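Side-chain contacts in TRAP dicarboxylate transporter-DctP subunit (Desulfovibrio desulfuricans subsp. desulfuricans, PDB 4NHB), which binds sn-glycerol 3-phosphate and probably delivers it, as a periplasmic solute-binding protein, to the membrane components of a TRAP transporter: residues 41-44 and 45-49; 178-181 and 182-186; 218-221 and 222-225. All coordinates share one frame; numbering follows the deposited sequence.

All three contacts are local, and each joins residues a few positions apart. Interaction 1 is the most buried. It forms the first turns of helix 42-57, and its acidic side chains lie beside ligand-binding residues. Interaction 2 closes helix 176-184, on the opposite side of the chain's centre, and is partly buried. Interaction 3, also partly buried, lies in the turn between helix 213-218 and strand 227-229. Their chemistry follows their place: an N-cap and helix bonds in 41-49, a sulfur-aromatic contact and a water bridge in 178-186, and three bonds on one carbonyl in 218-225. No two share an element or touch; 1 and 3 come nearest, with about 5 Å between nearest atoms.

Interaction 1 of 3, residues 41-44 and 45-49; sequences EPET and IGMHL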
ATOM      1  N   GLU A  41      -4.504  -1.279  11.602  1.00 11.01           N
ATOM      2  CA  GLU A  41      -4.548  -1.196  10.135  1.00 12.81           C
ATOM      3  C   GLU A  41      -3.571  -2.256   9.612  1.00 16.83           C
ATOM      4  O   GLU A  41      -2.546  -2.530  10.249  1.00 15.07           O
ATOM      5  CB  GLU A  41      -4.180   0.223   9.694  1.00 10.78           C
ATOM      6  CG  GLU A  41      -4.716   0.668   8.319  1.00 12.17           C
ATOM      7  CD  GLU A  41      -3.719   0.447   7.189  1.00 11.66           C
ATOM      8  OE1 GLU A  41      -3.921   0.998   6.074  1.00  7.08           O
ATOM      9  OE2 GLU A  41      -2.776  -0.352   7.385  1.00  8.98           O
ATOM     10  N   PRO A  42      -3.892  -2.888   8.463  1.00 16.85           N
ATOM     11  CA  PRO A  42      -3.064  -4.038   8.070  1.00 12.09           C
ATOM     12  C   PRO A  42      -1.564  -3.811   8.001  1.00 11.19           C
ATOM     13  O   PRO A  42      -0.875  -4.749   8.395  1.00 16.43           O
ATOM     14  CB  PRO A  42      -3.626  -4.459   6.714  1.00 15.95           C
ATOM     15  CG  PRO A  42      -5.089  -3.974   6.745  1.00 18.87           C
ATOM     16  CD  PRO A  42      -5.080  -2.716   7.608  1.00 17.94           C
ATOM     17  N   GLU A  43      -1.068  -2.637   7.585  1.00 10.21           N
ATOM     18  CA  GLU A  43       0.382  -2.398   7.552  1.00 10.84           C
ATOM     19  C   GLU A  43       0.976  -2.578   8.951  1.00 14.97           C
ATOM     20  O   GLU A  43       1.930  -3.351   9.170  1.00 11.48           O
ATOM     21  CB  GLU A  43       0.693  -1.018   6.992  1.00 15.62           C
ATOM     22  CG  GLU A  43       2.189  -0.772   6.809  1.00 12.70           C
ATOM     23  CD  GLU A  43       2.523   0.673   6.518  1.00 17.67           C
ATOM     24  OE1 GLU A  43       2.680   1.510   7.450  1.00 14.07           O
ATOM     25  OE2 GLU A  43       2.718   0.962   5.343  1.00 17.71           O
ATOM     26  N   THR A  44       0.349  -1.928   9.913  1.00 12.50           N
ATOM     27  CA  THR A  44       0.821  -1.913  11.276  1.00 10.17           C
ATOM     28  C   THR A  44       0.729  -3.278  11.957  1.00 10.64           C
ATOM     29  O   THR A  44       1.639  -3.671  12.674  1.00  9.11           O
ATOM     30  CB  THR A  44       0.033  -0.896  12.061  1.00 14.44           C
ATOM     31  OG1 THR A  44       0.084   0.352  11.360  1.00 11.61           O
ATOM     32  CG2 THR A  44       0.618  -0.721  13.442  1.00 15.92           C
ATOM     33  N   ILE A  45      -0.395  -3.960  11.773  1.00 13.47           N
ATOM     34  CA  ILE A  45      -0.541  -5.343  12.225  1.00 16.93           C
ATOM     35  C   ILE A  45       0.609  -6.206  11.666  1.00 13.23           C
ATOM     36  O   ILE A  45       1.234  -6.981  12.382  1.00 21.49           O
ATOM     37  CB  ILE A  45      -1.872  -5.922  11.739  1.00 23.91           C
ATOM     38  CG1 ILE A  45      -3.045  -5.130  12.332  1.00 23.78           C
ATOM     39  CG2 ILE A  45      -1.951  -7.408  12.104  1.00 24.25           C
ATOM     40  CD1 ILE A  45      -4.388  -5.413  11.650  1.00 15.56           C
ATOM     41  N   GLY A  46       0.878  -6.037  10.377  1.00 12.54           N
ATOM     42  CA  GLY A  46       1.982  -6.688   9.705  1.00 16.58           C
ATOM     43  C   GLY A  46       3.321  -6.474  10.375  1.00 11.81           C
ATOM     44  O   GLY A  46       4.073  -7.423  10.574  1.00 11.60           O
ATOM     45  N   MET A  47       3.614  -5.227  10.710  1.00  6.27           N
ATOM     46  CA  MET A  47       4.863  -4.835  11.350  1.00  9.51           C
ATOM     47  C   MET A  47       5.061  -5.528  12.674  1.00 10.23           C
ATOM     48  O   MET A  47       6.147  -6.068  12.965  1.00 16.46           O
ATOM     49  CB  MET A  47       4.824  -3.314  11.572  1.00 13.05           C
ATOM     50  CG  MET A  47       4.869  -2.549  10.240  1.00 17.48           C
ATOM     51  SD  MET A  47       4.375  -0.812  10.386  1.00 16.58           S
ATOM     52  CE  MET A  47       5.906  -0.240  11.044  1.00 10.86           C
ATOM     53  N   HIS A  48       4.023  -5.519  13.487  1.00  7.49           N
ATOM     54  CA  HIS A  48       4.109  -6.156  14.791  1.00 18.79           C
ATOM     55  C   HIS A  48       4.295  -7.668  14.642  1.00 17.31           C
ATOM     56  O   HIS A  48       5.089  -8.282  15.370  1.00 17.77           O
ATOM     57  CB  HIS A  48       2.858  -5.873  15.624  1.00 18.21           C
ATOM     58  CG  HIS A  48       2.753  -4.460  16.123  1.00 18.00           C
ATOM     59  ND1 HIS A  48       3.649  -3.912  17.019  1.00 17.72           N
ATOM     60  CD2 HIS A  48       1.858  -3.482  15.841  1.00 14.43           C
ATOM     61  CE1 HIS A  48       3.304  -2.660  17.268  1.00 22.80           C
ATOM     62  NE2 HIS A  48       2.224  -2.375  16.560  1.00 20.39           N
ATOM     63  N   LEU A  49       3.566  -8.272  13.705  1.00 15.31           N
ATOM     64  CA  LEU A  49       3.638  -9.720  13.537  1.00 16.04           C
ATOM     65  C   LEU A  49       5.051 -10.059  13.104  1.00 19.99           C
ATOM     66  O   LEU A  49       5.630 -11.010  13.621  1.00 15.93           O
ATOM     67  CB  LEU A  49       2.615 -10.285  12.525  1.00 10.14           C
ATOM     68  CG  LEU A  49       1.118 -10.289  12.822  1.00 16.70           C
ATOM     69  CD1 LEU A  49       0.314 -10.605  11.548  1.00 11.29           C
ATOM     70  CD2 LEU A  49       0.806 -11.295  13.918  1.00 22.02           C
TER
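E43 and M47 meet one turn apart on the same side of helix 42-57. The sulfur of M47 passes obliquely beside the end of E43, with SD 4.1 Å from OE1 of E43. CG of M47 is set beside the backbone N (chi1 -68°), which lays it 3.2 Å from E43 O, the carbonyl that accepts from M47 N. T44 and H48 run side by side and point the same way. The methyl CG2 of T44 touches CD2 of the H48 ring at 3.9 Å, and T44 O approaches the ring obliquely. I45 lays CG1 against E41 O at 3.4 Å.

Backbone bonds fix this spacing. I45 N donates to E41 O at 3.0 Å, and the next three residues repeat the i to i+4 pattern. E41 is the N-cap: its OE2 accepts from E43 N at 2.9 Å and so satisfies an amide of the first turn. Further out, the carboxylate of E43 is held by H238 and by M36 N, so it probably helps to orient ligand-binding H238. T44 OG1 bonds P38 O, and H48 NE2 bonds E39.

The turn belongs to the beta-alpha-beta unit of strand 30-34, helix 42-57 and strand 63-67. P42, I45 and L49 pack on helix 252-286. E43 and M47 face A91 of strand 89-92, and E41 and E43 touch L148 of strand 146-155.

Interaction 2 of 3, residues 178-181 and 182-186; sequences YTNF and AKECG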
ATOM      1  N   TYR A 178      -0.971   7.922  -8.761  1.00 16.04           N
ATOM      2  CA  TYR A 178      -2.271   8.424  -8.260  1.00  9.36           C
ATOM      3  C   TYR A 178      -2.742   9.799  -8.851  1.00  7.32           C
ATOM      4  O   TYR A 178      -3.911   9.991  -9.143  1.00 11.87           O
ATOM      5  CB  TYR A 178      -2.224   8.532  -6.725  1.00 10.76           C
ATOM      6  CG  TYR A 178      -2.313   7.172  -6.042  1.00  6.91           C
ATOM      7  CD1 TYR A 178      -3.524   6.585  -5.821  1.00  9.84           C
ATOM      8  CD2 TYR A 178      -1.170   6.472  -5.677  1.00  7.34           C
ATOM      9  CE1 TYR A 178      -3.613   5.333  -5.189  1.00 12.00           C
ATOM     10  CE2 TYR A 178      -1.257   5.210  -5.080  1.00  8.82           C
ATOM     11  CZ  TYR A 178      -2.486   4.675  -4.827  1.00  9.46           C
ATOM     12  OH  TYR A 178      -2.606   3.433  -4.252  1.00 12.94           O
ATOM     13  N   THR A 179      -1.822  10.740  -8.979  1.00 11.56           N
ATOM     14  CA  THR A 179      -2.150  12.047  -9.553  1.00 15.07           C
ATOM     15  C   THR A 179      -2.483  11.850 -11.031  1.00 14.63           C
ATOM     16  O   THR A 179      -3.431  12.441 -11.541  1.00 16.90           O
ATOM     17  CB  THR A 179      -0.999  13.066  -9.373  1.00 16.53           C
ATOM     18  OG1 THR A 179       0.208  12.542  -9.933  1.00 18.40           O
ATOM     19  CG2 THR A 179      -0.765  13.387  -7.869  1.00 20.09           C
ATOM     20  N   ASN A 180      -1.738  10.978 -11.700  1.00 22.42           N
ATOM     21  CA  ASN A 180      -2.051  10.653 -13.095  1.00 21.46           C
ATOM     22  C   ASN A 180      -3.414   9.983 -13.243  1.00 23.19           C
ATOM     23  O   ASN A 180      -4.209  10.301 -14.117  1.00 18.99           O
ATOM     24  CB  ASN A 180      -0.988   9.742 -13.687  1.00 13.40           C
ATOM     25  CG  ASN A 180      -1.212   9.533 -15.164  1.00 30.59           C
ATOM     26  OD1 ASN A 180      -1.148  10.485 -15.944  1.00 27.60           O
ATOM     27  ND2 ASN A 180      -1.555   8.316 -15.546  1.00 15.83           N
ATOM     28  N   PHE A 181      -3.694   9.036 -12.368  1.00 16.43           N
ATOM     29  CA  PHE A 181      -4.913   8.334 -12.473  1.00 14.11           C
ATOM     30  C   PHE A 181      -6.107   9.266 -12.196  1.00 22.85           C
ATOM     31  O   PHE A 181      -7.156   9.168 -12.851  1.00 18.81           O
ATOM     32  CB  PHE A 181      -4.894   7.128 -11.529  1.00 17.45           C
ATOM     33  CG  PHE A 181      -6.155   6.376 -11.523  1.00 19.08           C
ATOM     34  CD1 PHE A 181      -6.512   5.605 -12.601  1.00 20.53           C
ATOM     35  CD2 PHE A 181      -7.031   6.475 -10.456  1.00 18.47           C
ATOM     36  CE1 PHE A 181      -7.706   4.930 -12.607  1.00 24.04           C
ATOM     37  CE2 PHE A 181      -8.207   5.781 -10.464  1.00 21.10           C
ATOM     38  CZ  PHE A 181      -8.550   5.019 -11.533  1.00 20.77           C
ATOM     39  N   ALA A 182      -5.960  10.167 -11.226  1.00 14.64           N
ATOM     40  CA  ALA A 182      -7.039  11.097 -10.916  1.00 15.87           C
ATOM     41  C   ALA A 182      -7.388  11.918 -12.149  1.00 18.09           C
ATOM     42  O   ALA A 182      -8.551  12.104 -12.496  1.00 22.67           O
ATOM     43  CB  ALA A 182      -6.640  12.003  -9.761  1.00 16.52           C
ATOM     44  N   LYS A 183      -6.373  12.383 -12.839  1.00 15.16           N
ATOM     45  CA  LYS A 183      -6.600  13.133 -14.073  1.00 29.39           C
ATOM     46  C   LYS A 183      -7.449  12.338 -15.041  1.00 28.31           C
ATOM     47  O   LYS A 183      -8.498  12.824 -15.503  1.00 27.92           O
ATOM     48  CB  LYS A 183      -5.279  13.485 -14.735  1.00 26.23           C
ATOM     49  CG  LYS A 183      -4.262  13.978 -13.739  1.00 34.65           C
ATOM     50  CD  LYS A 183      -3.508  15.176 -14.197  1.00 27.38           C
ATOM     51  CE  LYS A 183      -2.313  15.378 -13.332  1.00 29.95           C
ATOM     52  NZ  LYS A 183      -1.364  16.403 -13.859  1.00 31.69           N
ATOM     53  N   GLU A 184      -7.025  11.106 -15.320  1.00 19.56           N
ATOM     54  CA  GLU A 184      -7.697  10.304 -16.326  1.00 22.80           C
ATOM     55  C   GLU A 184      -9.152  10.117 -15.918  1.00 26.53           C
ATOM     56  O   GLU A 184     -10.000   9.848 -16.761  1.00 31.55           O
ATOM     57  CB  GLU A 184      -7.027   8.937 -16.485  1.00 24.65           C
ATOM     58  CG  GLU A 184      -5.676   8.945 -17.163  1.00 20.74           C
ATOM     59  CD  GLU A 184      -5.746   9.366 -18.617  1.00 23.40           C
ATOM     60  OE1 GLU A 184      -6.879   9.573 -19.130  1.00 22.63           O
ATOM     61  OE2 GLU A 184      -4.673   9.524 -19.219  1.00 17.52           O
ATOM     62  N   CYS A 185      -9.446  10.250 -14.629  1.00 19.89           N
ATOM     63  CA  CYS A 185     -10.804  10.043 -14.127  1.00 24.67           C
ATOM     64  C   CYS A 185     -11.644  11.339 -14.186  1.00 27.36           C
ATOM     65  O   CYS A 185     -12.843  11.366 -13.832  1.00 23.94           O
ATOM     66  CB  CYS A 185     -10.760   9.553 -12.686  1.00 20.78           C
ATOM     67  SG  CYS A 185     -10.331   7.844 -12.508  1.00 18.68           S
ATOM     68  N   GLY A 186     -10.996  12.406 -14.614  1.00 14.60           N
ATOM     69  CA  GLY A 186     -11.608  13.729 -14.591  1.00 25.21           C
ATOM     70  C   GLY A 186     -11.706  14.295 -13.181  1.00 30.87           C
ATOM     71  O   GLY A 186     -12.521  15.172 -12.928  1.00 22.57           O
TER
HETATM   72  O   HOH W   1      -3.327  11.752 -17.539  1.00 25.27           O
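F181 sends its ring away from its own backbone N (chi1 177°), while C185 turns SG back beside its N (chi1 -77°). These two choices bring the sulfur over one face of the ring. SG sits 3.8 Å from the centroid of the F181 ring, 25° off the ring normal and shifted toward the rim. Its closest ring atom is F181 CZ, at 3.5 Å. This is a Cys sulfur-aromatic contact between positions i and i+4.

N180 and E184 lie one turn apart. Their polar ends are joined by a water, which donates to N180 OD1 at 3.0 Å and to E184 OE2 at 3.1 Å. The other carboxylate oxygen of E184 makes a salt bridge with R308.

Backbone bonds keep these pairs aligned. A182 N reaches Y178 O at 2.9 Å, and E184 N reaches N180 O at 3.2 Å. The bond from C185 N to F181 O is weak; C185 N also donates to A182 O. G186, with positive phi, closes the helix in a Schellman motif; its N donates to K183 O at 2.7 Å.

At the other end of the contact, Y178 OH bonds E107 of the ligand pocket. The chemistry is divided. The sulfur and ring pair is apolar and buried, whereas the carboxylate of E184 is shared by a water and an arginine, which would probably favour its charged form.

Interaction 3 of 3, residues 218-221 and 222-225; sequences SLKM and YEIT
M221 and T225 are joined by hydrogen bonds on a single carbonyl. M221 O accepts from T225 N at 2.8 Å, nearly head-on. M221 O also takes T225 OG1 at 2.9 Å and I224 N at 2.9 Å, and both lie well out of the carbonyl plane, one on each side of it. T225 OG1 reaches it because chi1 is 51°, setting the hydroxyl between backbone N and carbonyl carbon. Three donors thus grip one oxygen and close the turn. A longer bond runs from E223 N to K220 O at 3.3 Å, with the donor well out of the K220 carbonyl plane.

The remaining contacts are van der Waals. K220 and E223 run alongside each other, with K220 CD 3.9 Å from E223 OE2. Their charged ends are apart, with K220 NZ 6.3 Å from E223 OE2, so any attraction is probably modest. The Y222 ring folds back along K220, and its CE2 lies 4.0 Å from K220 CA.

K220 has positive phi and ends helix 213-218 in a Schellman motif. A short 3-10 turn follows and leads to strand 227-229. M221 packs on L201 of helix 197-203, and M221 and T225 touch Y154 of strand 146-155.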
ATOM      1  N   SER A 218     -10.708   3.085   9.915  1.00 14.38           N
ATOM      2  CA  SER A 218      -9.734   3.471  10.903  1.00 16.36           C
ATOM      3  C   SER A 218      -9.772   4.956  11.199  1.00 16.96           C
ATOM      4  O   SER A 218      -9.696   5.343  12.375  1.00 10.13           O
ATOM      5  CB  SER A 218      -8.327   3.046  10.485  1.00 17.64           C
ATOM      6  OG  SER A 218      -7.430   3.509  11.444  1.00 19.98           O
ATOM      7  N   LEU A 219      -9.897   5.789  10.166  1.00 11.01           N
ATOM      8  CA  LEU A 219      -9.953   7.234  10.384  1.00 11.71           C
ATOM      9  C   LEU A 219     -11.372   7.755  10.579  1.00 15.08           C
ATOM     10  O   LEU A 219     -11.599   8.962  10.710  1.00 13.86           O
ATOM     11  CB  LEU A 219      -9.271   7.975   9.230  1.00  9.64           C
ATOM     12  CG  LEU A 219      -7.730   8.120   9.292  1.00 12.93           C
ATOM     13  CD1 LEU A 219      -7.016   6.748   9.360  1.00 12.33           C
ATOM     14  CD2 LEU A 219      -7.255   8.911   8.081  1.00 22.33           C
ATOM     15  N   LYS A 220     -12.317   6.827  10.614  1.00 15.89           N
ATOM     16  CA  LYS A 220     -13.732   7.142  10.753  1.00 19.77           C
ATOM     17  C   LYS A 220     -14.155   8.212   9.744  1.00 28.44           C
ATOM     18  O   LYS A 220     -14.843   9.177  10.071  1.00 25.99           O
ATOM     19  CB  LYS A 220     -14.047   7.562  12.189  1.00 22.72           C
ATOM     20  CG  LYS A 220     -13.736   6.467  13.220  1.00 27.59           C
ATOM     21  CD  LYS A 220     -14.146   6.872  14.626  1.00 33.58           C
ATOM     22  CE  LYS A 220     -13.698   5.842  15.654  1.00 44.87           C
ATOM     23  NZ  LYS A 220     -12.210   5.684  15.710  1.00 51.36           N
ATOM     24  N   MET A 221     -13.749   8.007   8.504  1.00 21.32           N
ATOM     25  CA  MET A 221     -14.005   8.959   7.432  1.00 21.28           C
ATOM     26  C   MET A 221     -15.503   9.119   7.177  1.00 24.59           C
ATOM     27  O   MET A 221     -15.964  10.202   6.781  1.00 22.25           O
ATOM     28  CB  MET A 221     -13.311   8.505   6.164  1.00 18.20           C
ATOM     29  CG  MET A 221     -11.742   8.431   6.252  1.00 20.34           C
ATOM     30  SD  MET A 221     -11.083   8.291   4.568  1.00 14.57           S
ATOM     31  CE  MET A 221      -9.314   7.903   4.793  1.00 13.97           C
ATOM     32  N   TYR A 222     -16.251   8.046   7.424  1.00 21.99           N
ATOM     33  CA  TYR A 222     -17.692   7.989   7.096  1.00 27.20           C
ATOM     34  C   TYR A 222     -18.526   8.931   7.967  1.00 24.60           C
ATOM     35  O   TYR A 222     -19.636   9.265   7.601  1.00 22.47           O
ATOM     36  CB  TYR A 222     -18.223   6.550   7.191  1.00 22.86           C
ATOM     37  CG  TYR A 222     -17.913   5.879   8.501  1.00 27.25           C
ATOM     38  CD1 TYR A 222     -18.728   6.089   9.609  1.00 29.31           C
ATOM     39  CD2 TYR A 222     -16.810   5.038   8.641  1.00 21.57           C
ATOM     40  CE1 TYR A 222     -18.460   5.501  10.806  1.00 34.08           C
ATOM     41  CE2 TYR A 222     -16.536   4.441   9.844  1.00 22.42           C
ATOM     42  CZ  TYR A 222     -17.372   4.680  10.932  1.00 33.16           C
ATOM     43  OH  TYR A 222     -17.131   4.103  12.161  1.00 39.22           O
ATOM     44  N   GLU A 223     -17.954   9.399   9.075  1.00 23.95           N
ATOM     45  CA  GLU A 223     -18.558  10.434   9.910  1.00 26.58           C
ATOM     46  C   GLU A 223     -18.601  11.818   9.245  1.00 31.46           C
ATOM     47  O   GLU A 223     -19.358  12.687   9.665  1.00 29.53           O
ATOM     48  CB  GLU A 223     -17.783  10.564  11.228  1.00 26.20           C
ATOM     49  CG  GLU A 223     -18.103   9.463  12.240  1.00 31.40           C
ATOM     50  CD  GLU A 223     -17.292   9.567  13.513  1.00 36.43           C
ATOM     51  OE1 GLU A 223     -16.401  10.445  13.617  1.00 35.79           O
ATOM     52  OE2 GLU A 223     -17.541   8.743  14.418  1.00 37.57           O
ATOM     53  N   ILE A 224     -17.749  12.028   8.250  1.00 26.91           N
ATOM     54  CA  ILE A 224     -17.627  13.317   7.569  1.00 26.95           C
ATOM     55  C   ILE A 224     -18.006  13.173   6.097  1.00 23.41           C
ATOM     56  O   ILE A 224     -18.674  14.027   5.521  1.00 19.88           O
ATOM     57  CB  ILE A 224     -16.178  13.870   7.732  1.00 18.27           C
ATOM     58  CG1 ILE A 224     -15.932  14.197   9.200  1.00 29.54           C
ATOM     59  CG2 ILE A 224     -15.948  15.098   6.895  1.00 13.76           C
ATOM     60  CD1 ILE A 224     -14.484  14.406   9.547  1.00 26.99           C
ATOM     61  N   THR A 225     -17.569  12.075   5.491  1.00 18.66           N
ATOM     62  CA  THR A 225     -17.850  11.763   4.098  1.00 14.46           C
ATOM     63  C   THR A 225     -18.566  10.425   4.073  1.00 22.20           C
ATOM     64  O   THR A 225     -17.940   9.382   3.929  1.00 26.96           O
ATOM     65  CB  THR A 225     -16.553  11.623   3.290  1.00 11.58           C
ATOM     66  OG1 THR A 225     -15.645  10.716   3.961  1.00 14.00           O
ATOM     67  CG2 THR A 225     -15.878  12.967   3.154  1.00 16.49           C
TER